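Local coordinates for glucose-resistance amylase regulator (Weissella paramesenteroides ATCC 33313, PDB 4RK6), which probably regulates transcription as a DNA-binding repressor of the LacI family, and holds glucose in its periplasmic-binding-protein-like sugar site, at residues F111-S116 and S143-N148; A130-T135 and T191-T196; T239-F244 and P271-Q276; A105-E110 and I267-T272. All coordinates share one frame; numbering follows the deposited sequence.

Contact 1: F111-S116 and S143-N148. With GLC (alpha-D-glucopyranose), chain C.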
# COMPACT_ATOMS: atom_id res chain seq x y z
N PHE A 111 -1.84 -8.37 -23.74
CA PHE A 111 -2.53 -9.49 -24.34
C PHE A 111 -1.94 -10.82 -23.89
O PHE A 111 -2.68 -11.77 -23.66
CB PHE A 111 -2.59 -9.41 -25.87
CG PHE A 111 -3.36 -10.54 -26.46
CD1 PHE A 111 -4.76 -10.53 -26.44
CD2 PHE A 111 -2.71 -11.66 -26.96
CE1 PHE A 111 -5.48 -11.60 -26.93
CE2 PHE A 111 -3.43 -12.72 -27.46
CZ PHE A 111 -4.82 -12.69 -27.44
N GLU A 112 -0.62 -10.90 -23.80
CA GLU A 112 0.02 -12.13 -23.35
C GLU A 112 -0.41 -12.49 -21.93
O GLU A 112 -0.66 -13.67 -21.64
CB GLU A 112 1.54 -11.99 -23.40
CG GLU A 112 2.31 -13.28 -23.23
CD GLU A 112 3.81 -13.07 -23.34
OE1 GLU A 112 4.54 -13.52 -22.43
OE2 GLU A 112 4.27 -12.45 -24.32
N MSE A 113 -0.46 -11.49 -21.05
CA MSE A 113 -0.93 -11.73 -19.66
C MSE A 113 -2.30 -12.32 -19.69
O MSE A 113 -2.54 -13.40 -19.12
CB MSE A 113 -0.99 -10.47 -18.80
CG MSE A 113 0.39 -9.96 -18.43
SE MSE A 113 0.24 -8.70 -16.93
CE MSE A 113 -0.42 -7.15 -17.98
N MSE A 114 -3.21 -11.64 -20.38
CA MSE A 114 -4.61 -12.08 -20.40
C MSE A 114 -4.78 -13.41 -21.05
O MSE A 114 -5.51 -14.28 -20.57
CB MSE A 114 -5.50 -11.07 -21.11
CG MSE A 114 -6.96 -11.48 -21.09
SE MSE A 114 -7.70 -11.38 -19.26
CE MSE A 114 -7.48 -9.46 -19.03
N ASN A 115 -4.12 -13.59 -22.19
CA ASN A 115 -4.21 -14.84 -22.89
C ASN A 115 -3.65 -16.03 -22.09
O ASN A 115 -4.21 -17.11 -22.13
CB ASN A 115 -3.54 -14.72 -24.24
CG ASN A 115 -3.88 -15.86 -25.13
OD1 ASN A 115 -5.04 -16.07 -25.48
ND2 ASN A 115 -2.87 -16.66 -25.48
N SER A 116 -2.59 -15.81 -21.32
CA SER A 116 -2.05 -16.87 -20.46
C SER A 116 -3.08 -17.29 -19.42
O SER A 116 -3.19 -18.44 -19.08
CB SER A 116 -0.73 -16.44 -19.79
OG SER A 116 -0.93 -15.53 -18.72
N SER A 143 -10.05 0.34 -23.20
CA SER A 143 -10.49 -0.69 -22.26
C SER A 143 -9.67 -1.95 -22.50
O SER A 143 -10.18 -2.97 -22.93
CB SER A 143 -11.98 -0.99 -22.42
OG SER A 143 -12.47 -1.60 -21.24
N THR A 144 -8.38 -1.86 -22.17
CA THR A 144 -7.40 -2.83 -22.59
C THR A 144 -7.75 -4.25 -22.16
O THR A 144 -7.75 -5.16 -22.97
CB THR A 144 -6.03 -2.44 -22.01
OG1 THR A 144 -5.74 -1.09 -22.40
CG2 THR A 144 -4.93 -3.38 -22.50
N ARG A 145 -8.01 -4.45 -20.87
CA ARG A 145 -8.26 -5.80 -20.38
C ARG A 145 -9.58 -6.40 -20.83
O ARG A 145 -9.64 -7.56 -21.18
CB ARG A 145 -8.10 -5.84 -18.86
CG ARG A 145 -6.64 -5.60 -18.54
CD ARG A 145 -6.24 -5.76 -17.09
NE ARG A 145 -4.79 -5.57 -17.03
CZ ARG A 145 -4.08 -5.35 -15.94
NH1 ARG A 145 -4.64 -5.32 -14.73
NH2 ARG A 145 -2.77 -5.13 -16.06
N ARG A 146 -10.63 -5.60 -20.80
CA ARG A 146 -11.92 -6.00 -21.36
C ARG A 146 -11.75 -6.51 -22.80
O ARG A 146 -12.22 -7.60 -23.16
CB ARG A 146 -12.86 -4.79 -21.34
CG ARG A 146 -14.25 -5.03 -21.90
CD ARG A 146 -14.93 -3.72 -22.26
NE ARG A 146 -16.27 -3.94 -22.80
CZ ARG A 146 -17.42 -3.75 -22.15
NH1 ARG A 146 -17.45 -3.28 -20.90
NH2 ARG A 146 -18.56 -3.98 -22.77
N THR A 147 -11.10 -5.69 -23.62
CA THR A 147 -10.90 -6.05 -25.02
C THR A 147 -10.04 -7.30 -25.20
O THR A 147 -10.39 -8.19 -25.96
CB THR A 147 -10.39 -4.84 -25.80
OG1 THR A 147 -11.47 -3.90 -25.88
CG2 THR A 147 -9.95 -5.23 -27.18
N ASN A 148 -8.94 -7.41 -24.45
CA ASN A 148 -8.10 -8.60 -24.55
C ASN A 148 -8.76 -9.87 -24.04
O ASN A 148 -8.56 -10.95 -24.59
CB ASN A 148 -6.77 -8.37 -23.84
CG ASN A 148 -5.86 -7.43 -24.59
OD1 ASN A 148 -5.95 -7.29 -25.82
ND2 ASN A 148 -4.99 -6.78 -23.86
C1 GLC C . -2.62 -0.13 -13.50
C2 GLC C . -1.49 -0.81 -14.26
C3 GLC C . -1.72 -2.29 -14.48
C4 GLC C . -2.18 -2.94 -13.18
C5 GLC C . -3.48 -2.27 -12.75
C6 GLC C . -4.01 -2.84 -11.43
O1 GLC C . -3.61 0.15 -14.41
O2 GLC C . -1.31 -0.21 -15.54
O3 GLC C . -0.47 -2.82 -14.90
O4 GLC C . -2.32 -4.32 -13.36
O5 GLC C . -3.27 -0.90 -12.50
O6 GLC C . -3.10 -2.64 -10.39

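Contact 2: A130-T135 and T191-T196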
# COMPACT_ATOMS: atom_id res chain seq x y z
N ALA A 130 -15.73 -14.82 -15.96
CA ALA A 130 -15.95 -13.40 -15.79
C ALA A 130 -14.62 -12.62 -15.69
O ALA A 130 -13.65 -13.13 -15.13
CB ALA A 130 -16.79 -13.14 -14.56
N LEU A 131 -14.61 -11.41 -16.24
CA LEU A 131 -13.59 -10.42 -15.96
C LEU A 131 -14.18 -9.43 -14.97
O LEU A 131 -15.22 -8.82 -15.23
CB LEU A 131 -13.13 -9.70 -17.25
CG LEU A 131 -12.01 -8.68 -17.07
CD1 LEU A 131 -10.69 -9.38 -16.79
CD2 LEU A 131 -11.85 -7.82 -18.32
N VAL A 132 -13.52 -9.29 -13.82
CA VAL A 132 -14.02 -8.45 -12.72
C VAL A 132 -12.97 -7.43 -12.34
O VAL A 132 -11.82 -7.78 -12.13
CB VAL A 132 -14.41 -9.27 -11.46
CG1 VAL A 132 -14.95 -8.36 -10.37
CG2 VAL A 132 -15.44 -10.34 -11.82
N GLY A 133 -13.36 -6.17 -12.28
CA GLY A 133 -12.45 -5.09 -11.96
C GLY A 133 -12.71 -3.89 -12.84
O GLY A 133 -13.86 -3.45 -12.97
N ASP A 134 -11.66 -3.36 -13.43
CA ASP A 134 -11.79 -2.23 -14.34
C ASP A 134 -12.13 -2.75 -15.75
O ASP A 134 -11.26 -3.13 -16.51
CB ASP A 134 -10.54 -1.35 -14.29
CG ASP A 134 -10.69 -0.07 -15.09
OD1 ASP A 134 -11.70 0.09 -15.77
OD2 ASP A 134 -9.80 0.79 -15.01
N THR A 135 -13.43 -2.78 -16.05
CA THR A 135 -13.94 -3.38 -17.30
C THR A 135 -14.74 -2.39 -18.14
O THR A 135 -15.30 -2.77 -19.16
CB THR A 135 -14.84 -4.60 -17.04
OG1 THR A 135 -16.09 -4.18 -16.48
CG2 THR A 135 -14.20 -5.61 -16.11
N THR A 191 -17.90 -19.90 -13.59
CA THR A 191 -17.19 -20.77 -12.64
C THR A 191 -15.83 -20.21 -12.22
O THR A 191 -15.23 -20.72 -11.26
CB THR A 191 -16.99 -22.18 -13.21
OG1 THR A 191 -16.19 -22.13 -14.42
CG2 THR A 191 -18.35 -22.83 -13.49
N ALA A 192 -15.35 -19.22 -12.96
CA ALA A 192 -14.06 -18.57 -12.72
C ALA A 192 -14.16 -17.10 -12.99
O ALA A 192 -14.93 -16.64 -13.84
CB ALA A 192 -12.97 -19.18 -13.58
N ALA A 193 -13.38 -16.33 -12.24
CA ALA A 193 -13.29 -14.91 -12.40
C ALA A 193 -11.83 -14.50 -12.53
O ALA A 193 -10.98 -14.97 -11.78
CB ALA A 193 -13.94 -14.19 -11.23
N ILE A 194 -11.55 -13.66 -13.51
CA ILE A 194 -10.24 -13.06 -13.69
C ILE A 194 -10.34 -11.68 -13.08
O ILE A 194 -11.12 -10.83 -13.53
CB ILE A 194 -9.84 -12.96 -15.17
CG1 ILE A 194 -9.78 -14.36 -15.78
CG2 ILE A 194 -8.51 -12.26 -15.29
CD1 ILE A 194 -9.56 -14.42 -17.27
N ALA A 195 -9.57 -11.43 -12.03
CA ALA A 195 -9.61 -10.17 -11.32
C ALA A 195 -8.55 -9.22 -11.85
O ALA A 195 -7.38 -9.60 -11.91
CB ALA A 195 -9.38 -10.45 -9.83
N THR A 196 -8.91 -7.98 -12.18
CA THR A 196 -7.96 -7.08 -12.85
C THR A 196 -6.90 -6.51 -11.91
O THR A 196 -5.94 -5.88 -12.36
CB THR A 196 -8.64 -5.88 -13.56
OG1 THR A 196 -9.30 -5.04 -12.60
CG2 THR A 196 -9.60 -6.36 -14.58

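Contact 3: T239-F244 and P271-Q276. With GLC (alpha-D-glucopyranose), chain C.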
# COMPACT_ATOMS: atom_id res chain seq x y z
N THR A 239 -2.04 -16.05 -9.58
CA THR A 239 -1.85 -14.69 -10.04
C THR A 239 -0.85 -14.62 -11.21
O THR A 239 0.08 -15.44 -11.30
CB THR A 239 -1.38 -13.79 -8.87
OG1 THR A 239 -1.43 -12.42 -9.25
CG2 THR A 239 0.05 -14.15 -8.39
N VAL A 240 -1.06 -13.65 -12.11
CA VAL A 240 -0.00 -13.23 -13.04
C VAL A 240 0.82 -12.17 -12.35
O VAL A 240 0.37 -11.03 -12.11
CB VAL A 240 -0.52 -12.73 -14.41
CG1 VAL A 240 0.61 -12.10 -15.24
CG2 VAL A 240 -1.15 -13.87 -15.17
N LYS A 241 2.05 -12.53 -12.02
CA LYS A 241 2.94 -11.62 -11.36
C LYS A 241 3.67 -10.73 -12.35
O LYS A 241 4.39 -11.23 -13.22
CB LYS A 241 3.98 -12.37 -10.53
CG LYS A 241 4.75 -11.44 -9.60
CD LYS A 241 5.67 -12.23 -8.69
CE LYS A 241 5.92 -11.54 -7.37
NZ LYS A 241 6.64 -10.27 -7.56
N GLN A 242 3.48 -9.43 -12.22
CA GLN A 242 4.27 -8.46 -13.00
C GLN A 242 5.57 -8.16 -12.28
O GLN A 242 5.63 -8.12 -11.04
CB GLN A 242 3.51 -7.16 -13.18
CG GLN A 242 2.15 -7.34 -13.85
CD GLN A 242 1.66 -6.04 -14.47
OE1 GLN A 242 2.35 -5.44 -15.30
NE2 GLN A 242 0.51 -5.56 -14.03
N ASP A 243 6.62 -7.93 -13.05
CA ASP A 243 7.88 -7.55 -12.47
C ASP A 243 8.00 -6.03 -12.40
O ASP A 243 8.67 -5.41 -13.22
CB ASP A 243 9.01 -8.20 -13.30
CG ASP A 243 10.36 -8.21 -12.56
OD1 ASP A 243 10.50 -7.50 -11.55
OD2 ASP A 243 11.25 -8.95 -13.02
N PHE A 244 7.30 -5.43 -11.43
CA PHE A 244 7.22 -3.96 -11.36
C PHE A 244 8.59 -3.31 -11.15
O PHE A 244 8.89 -2.29 -11.75
CB PHE A 244 6.24 -3.48 -10.29
CG PHE A 244 4.80 -3.80 -10.61
CD1 PHE A 244 4.19 -3.24 -11.73
CD2 PHE A 244 4.07 -4.68 -9.82
CE1 PHE A 244 2.87 -3.54 -12.04
CE2 PHE A 244 2.75 -4.99 -10.13
CZ PHE A 244 2.15 -4.41 -11.24
N PRO A 271 8.72 -9.53 -19.23
CA PRO A 271 8.05 -10.82 -19.04
C PRO A 271 7.27 -10.90 -17.74
O PRO A 271 7.64 -10.25 -16.76
CB PRO A 271 9.21 -11.83 -18.97
CG PRO A 271 10.44 -11.10 -19.37
CD PRO A 271 10.20 -9.66 -19.08
N THR A 272 6.24 -11.73 -17.76
CA THR A 272 5.46 -12.06 -16.56
C THR A 272 5.42 -13.57 -16.42
O THR A 272 5.92 -14.33 -17.26
CB THR A 272 4.02 -11.54 -16.63
OG1 THR A 272 3.29 -12.21 -17.66
CG2 THR A 272 4.01 -10.07 -16.89
N GLU A 273 4.78 -14.02 -15.36
CA GLU A 273 4.66 -15.44 -15.12
C GLU A 273 3.41 -15.68 -14.29
O GLU A 273 3.04 -14.84 -13.47
CB GLU A 273 5.87 -15.93 -14.35
CG GLU A 273 6.10 -15.20 -13.03
CD GLU A 273 7.51 -15.40 -12.47
OE1 GLU A 273 8.41 -15.83 -13.24
OE2 GLU A 273 7.70 -15.14 -11.26
N LEU A 274 2.80 -16.82 -14.54
CA LEU A 274 1.57 -17.19 -13.88
C LEU A 274 1.96 -18.08 -12.72
O LEU A 274 2.56 -19.14 -12.91
CB LEU A 274 0.65 -17.88 -14.89
CG LEU A 274 -0.79 -18.03 -14.42
CD1 LEU A 274 -1.72 -18.28 -15.61
CD2 LEU A 274 -0.94 -19.15 -13.39
N ILE A 275 1.72 -17.60 -11.50
CA ILE A 275 2.04 -18.33 -10.31
C ILE A 275 0.81 -19.04 -9.79
O ILE A 275 -0.19 -18.41 -9.38
CB ILE A 275 2.60 -17.41 -9.22
CG1 ILE A 275 3.83 -16.68 -9.75
CG2 ILE A 275 2.92 -18.21 -7.98
CD1 ILE A 275 4.42 -15.71 -8.77
N GLN A 276 0.89 -20.35 -9.78
CA GLN A 276 -0.23 -21.18 -9.38
C GLN A 276 -0.17 -21.36 -7.89
O GLN A 276 0.85 -21.80 -7.37
CB GLN A 276 -0.10 -22.51 -10.11
CG GLN A 276 -1.16 -23.52 -9.83
CD GLN A 276 -0.64 -24.85 -10.23
OE1 GLN A 276 -0.27 -25.05 -11.39
NE2 GLN A 276 -0.52 -25.76 -9.27
C1 GLC C . -2.62 -0.13 -13.50
C2 GLC C . -1.49 -0.81 -14.26
C3 GLC C . -1.72 -2.29 -14.48
C4 GLC C . -2.18 -2.94 -13.18
C5 GLC C . -3.48 -2.27 -12.75
C6 GLC C . -4.01 -2.84 -11.43
O1 GLC C . -3.61 0.15 -14.41
O2 GLC C . -1.31 -0.21 -15.54
O3 GLC C . -0.47 -2.82 -14.90
O4 GLC C . -2.32 -4.32 -13.36
O5 GLC C . -3.27 -0.90 -12.50
O6 GLC C . -3.10 -2.64 -10.39
O HOH W 1 6.39 -7.74 -15.84

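Contact 4: A105-E110 and I267-T272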
# COMPACT_ATOMS: atom_id res chain seq x y z
N ALA A 105 7.71 3.33 -23.98
CA ALA A 105 6.93 2.75 -22.89
C ALA A 105 7.60 1.48 -22.44
O ALA A 105 8.11 0.75 -23.26
CB ALA A 105 5.51 2.43 -23.34
N VAL A 106 7.51 1.21 -21.15
CA VAL A 106 7.95 -0.08 -20.63
C VAL A 106 6.77 -0.69 -19.87
O VAL A 106 6.18 -0.01 -18.99
CB VAL A 106 9.14 0.07 -19.67
CG1 VAL A 106 9.60 -1.31 -19.22
CG2 VAL A 106 10.28 0.83 -20.34
N THR A 107 6.43 -1.92 -20.21
CA THR A 107 5.19 -2.53 -19.75
C THR A 107 5.24 -4.04 -19.83
O THR A 107 5.99 -4.62 -20.64
CB THR A 107 3.98 -1.98 -20.56
OG1 THR A 107 2.74 -2.50 -20.07
CG2 THR A 107 4.10 -2.34 -22.05
N SER A 108 4.43 -4.70 -19.01
CA SER A 108 4.10 -6.09 -19.26
C SER A 108 3.25 -6.11 -20.53
O SER A 108 2.51 -5.16 -20.80
CB SER A 108 3.31 -6.69 -18.08
OG SER A 108 4.07 -6.63 -16.86
N ASN A 109 3.32 -7.21 -21.27
CA ASN A 109 2.50 -7.36 -22.45
C ASN A 109 1.07 -7.76 -22.09
O ASN A 109 0.83 -8.88 -21.67
CB ASN A 109 3.10 -8.38 -23.42
CG ASN A 109 2.38 -8.43 -24.76
OD1 ASN A 109 1.22 -8.82 -24.87
ND2 ASN A 109 3.11 -8.07 -25.81
N GLU A 110 0.14 -6.83 -22.28
CA GLU A 110 -1.23 -7.01 -21.79
C GLU A 110 -1.95 -8.19 -22.43
O GLU A 110 -2.60 -8.96 -21.73
CB GLU A 110 -2.03 -5.72 -21.94
CG GLU A 110 -1.70 -4.64 -20.92
CD GLU A 110 -2.43 -4.83 -19.59
OE1 GLU A 110 -3.32 -5.71 -19.48
OE2 GLU A 110 -2.12 -4.07 -18.67
N ILE A 267 8.53 0.32 -27.58
CA ILE A 267 7.81 -0.35 -26.50
C ILE A 267 8.67 -1.53 -26.07
O ILE A 267 9.02 -2.38 -26.91
CB ILE A 267 6.43 -0.85 -26.96
CG1 ILE A 267 5.55 0.33 -27.39
CG2 ILE A 267 5.74 -1.60 -25.83
CD1 ILE A 267 4.20 -0.08 -27.93
N ILE A 268 9.01 -1.59 -24.80
CA ILE A 268 9.77 -2.72 -24.25
C ILE A 268 8.83 -3.51 -23.35
O ILE A 268 8.24 -2.94 -22.44
CB ILE A 268 10.99 -2.25 -23.48
CG1 ILE A 268 11.95 -1.51 -24.44
CG2 ILE A 268 11.71 -3.43 -22.85
CD1 ILE A 268 13.00 -0.69 -23.73
N TYR A 269 8.68 -4.80 -23.65
CA TYR A 269 7.81 -5.68 -22.89
C TYR A 269 8.65 -6.42 -21.87
O TYR A 269 9.71 -6.98 -22.21
CB TYR A 269 7.06 -6.66 -23.80
CG TYR A 269 6.05 -6.00 -24.70
CD1 TYR A 269 4.94 -5.36 -24.16
CD2 TYR A 269 6.22 -5.98 -26.08
CE1 TYR A 269 4.02 -4.73 -24.97
CE2 TYR A 269 5.30 -5.36 -26.90
CZ TYR A 269 4.20 -4.74 -26.34
OH TYR A 269 3.29 -4.11 -27.14
N ILE A 270 8.17 -6.41 -20.63
CA ILE A 270 8.81 -7.09 -19.53
C ILE A 270 8.02 -8.39 -19.27
O ILE A 270 6.79 -8.37 -19.16
CB ILE A 270 8.86 -6.19 -18.28
CG1 ILE A 270 9.52 -4.84 -18.62
CG2 ILE A 270 9.54 -6.89 -17.11
CD1 ILE A 270 10.96 -4.91 -19.10
N PRO A 271 8.72 -9.53 -19.23
CA PRO A 271 8.05 -10.82 -19.04
C PRO A 271 7.27 -10.90 -17.74
O PRO A 271 7.64 -10.25 -16.76
CB PRO A 271 9.21 -11.83 -18.97
CG PRO A 271 10.44 -11.10 -19.37
CD PRO A 271 10.20 -9.66 -19.08
N THR A 272 6.24 -11.73 -17.76
CA THR A 272 5.46 -12.06 -16.56
C THR A 272 5.42 -13.57 -16.42
O THR A 272 5.92 -14.33 -17.26
CB THR A 272 4.02 -11.54 -16.63
OG1 THR A 272 3.29 -12.21 -17.66
CG2 THR A 272 4.01 -10.07 -16.89
O HOH W 1 6.39 -7.74 -15.84
O HOH W 2 5.01 -9.47 -20.77

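Contact 1: F111-S116 and S143-N148
With CG of Asn148 anti to its carbonyl carbon (chi1 -73°) and CG of Phe111 anti to its backbone N, the amide is brought to the edge of the phenyl ring. Asn148 OD1 lies 3.5 Å from Phe111 CD1, close to the ring plane, and the amide plane stands nearly upright to the ring at 79°. One turn on, the selenomethionine side chain of Met114 sets its CG 3.8 Å from the carbonyl carbon C of Asn148. Bends at chi2 and chi3 then carry it across Arg145 at a slant, its CE meeting Arg145 O at 3.6 Å and also touching Arg145 CB. The second selenomethionine, Met113, sends its CE to within 3.6 Å of Arg145 NH2, obliquely to the guanidinium. Helix segments 111-116 and 144-148, parts of helices 110-123 and 144-155, cross at -51° with their axes 9.7 Å apart at closest, and the interface rests on van der Waals contacts between them. Arg145 runs extended from CG to NE past both selenomethionines, and at its end NH1 and NH2 each donate to GLC O4, both at 2.9 Å. That oxygen sits at the edge of the guanidinium, in its plane, gripped by a two-pronged though bent pair of bonds. NE turns to Glu110 in a salt bridge, which holds the rotation of the flat group and probably tempers its charge. Glu110, a second-shell acid, and the two selenomethionine methyls thus flank a first-shell arginine in the glucose pocket of this periplasmic-binding-protein-like, LacI-type fold.

Contact 2: A130-T135 and T191-T196
Thr196 closes the end of a parallel strand pair by setting its side chain against Val132, Gly133 and Asp134. Its OG1 occupies the crowded position between the backbone N and the carbonyl carbon (chi1 64°), and there it accepts a hydrogen bond from Asp134 N at 3.0 Å and 160°. Thr196 N donates to Val132 O at 2.9 Å, so main chain and side chain both hold the residue. Gly133 CA passes only 3.2 Å from OG1, while the Thr196 and Leu131 side chains cross at about a right angle, CG2 of Thr196 3.9 Å from Leu131 CD1. Ala130 begins the pairing: its N binds Ala192 O, and its O takes Ile194 N at 2.7 Å. Ile194 in turn offers its O to Val132 N, and its CG2 lies 3.9 Å from Leu131 CD1, so these two side chains share the sheet face covered by helices 110-123 and 144-155. On the other face, Val132 CG2 meets Ala193 CB at 4.2 Å beneath helix 198-210. Because OG1 of Thr196 is also hydrogen-bonded to His170 ND1, a buried hydroxyl is held from two directions. The side chains along the paired strands are thus nonpolar, leaving backbone bonds as the polar links, and polarity gathers at the strand tips, where Thr196 belongs to the glucose pocket.

Contact 3: T239-F244 and P271-Q276
Strands 238-241 and 267-275 run antiparallel, Thr239 beside Ile275 and Lys241 beside Glu273, in the periplasmic-binding-protein-like sheet that leads into the glucose pocket. Thr239 and Ile275 form a hydrogen-bonded pair, Ile275 N reaching Thr239 O at 2.7 Å, and Lys241 N binds Glu273 O. Val240 lies between them in a non-hydrogen-bonded pair with Leu274; its CG1 leans on Thr272 OG1 at 3.6 Å, on the side where helix 110-123 packs. On the other face, CD of Lys241 lies 3.7 Å from Ile275 CD1, the two side chains crossing at a slant. Next in the chain, the CB of Gln242 points away from 271-276, and its side chain, extended beyond CG, carries NE2 to GLC O3 in a nearly straight bond of 3.0 Å and 175°. Asp225 OD1 takes a bond from the same NE2, and OE1 is hydrogen-bonded to Ser108 OG, so both ends of the amide are fixed and its flip is settled. Further on, a water bridges the segments: it accepts from Asp243 N at 2.8 Å and donates to Pro271 O at 3.0 Å.

Contact 4: A105-E110 and I267-T272
Asn109 and Ile267 enclose the ring of Tyr269 from opposite faces, beside the parallel pairing of strands 104-108 and 267-275 in the periplasmic-binding-protein-like fold. A chi1 of -172° sets CG of Asn109 anti to the backbone N, beside the tyrosine, and the amide is turned to stand ND2 3.4 Å above the plane of the Tyr269 ring, over its centre, with the two planes 50° apart. Ile267 CG2 lies 3.5 Å above the other face, offset toward the rim. Thr107 runs side by side with Tyr269, both pointing the same way, and its CG2 rests 3.8 Å from Tyr269 CE1. Asn109 OD1 is not spent on the ring: it caps helix 110-123 by accepting from Glu112 N, which steadies the amide above the tyrosine. The other face of the sheet is aliphatic at first, with Val106 CG1 set against Ile270 CG1 at 3.6 Å beneath helix 244-257. It turns polar at Ser108, whose OG is hydrogen-bonded to Gln242 OE1, takes a bond from a water at 2.8 Å, and touches the methyl CG2 of Thr272. Between the strands, Ile268 N binds Ala105 O, Thr107 N binds Ile268 O, and Ile270 N donates to Thr107 O at 2.8 Å, from 35° out of the carbonyl plane. Next to the Ile270 N bond, a second water links the segments, accepting from Asn109 N at 2.9 Å and donating to Ile270 O at 2.6 Å.

Contacts 1 and 2 are buried, whereas contacts 3 and 4 run out to exposed residues on strand 267-275, which both use: antiparallel to 238-241 in one, parallel to 104-108 in the other. Contacts 2, 3 and 4 all lie in one sheet and rest on backbone bonds; in the buried contact 2 these are direct, while contacts 3 and 4 add water bridges, one water being common to both. Contact 1 differs in being a helix pair held by side-chain packing, joined to contact 4 through Glu110 and to contact 2 by a probable hydrogen bond from Arg146 to Thr135 O. Glucose bonds directly with contacts 1 and 3, and contact 2 also lines its pocket.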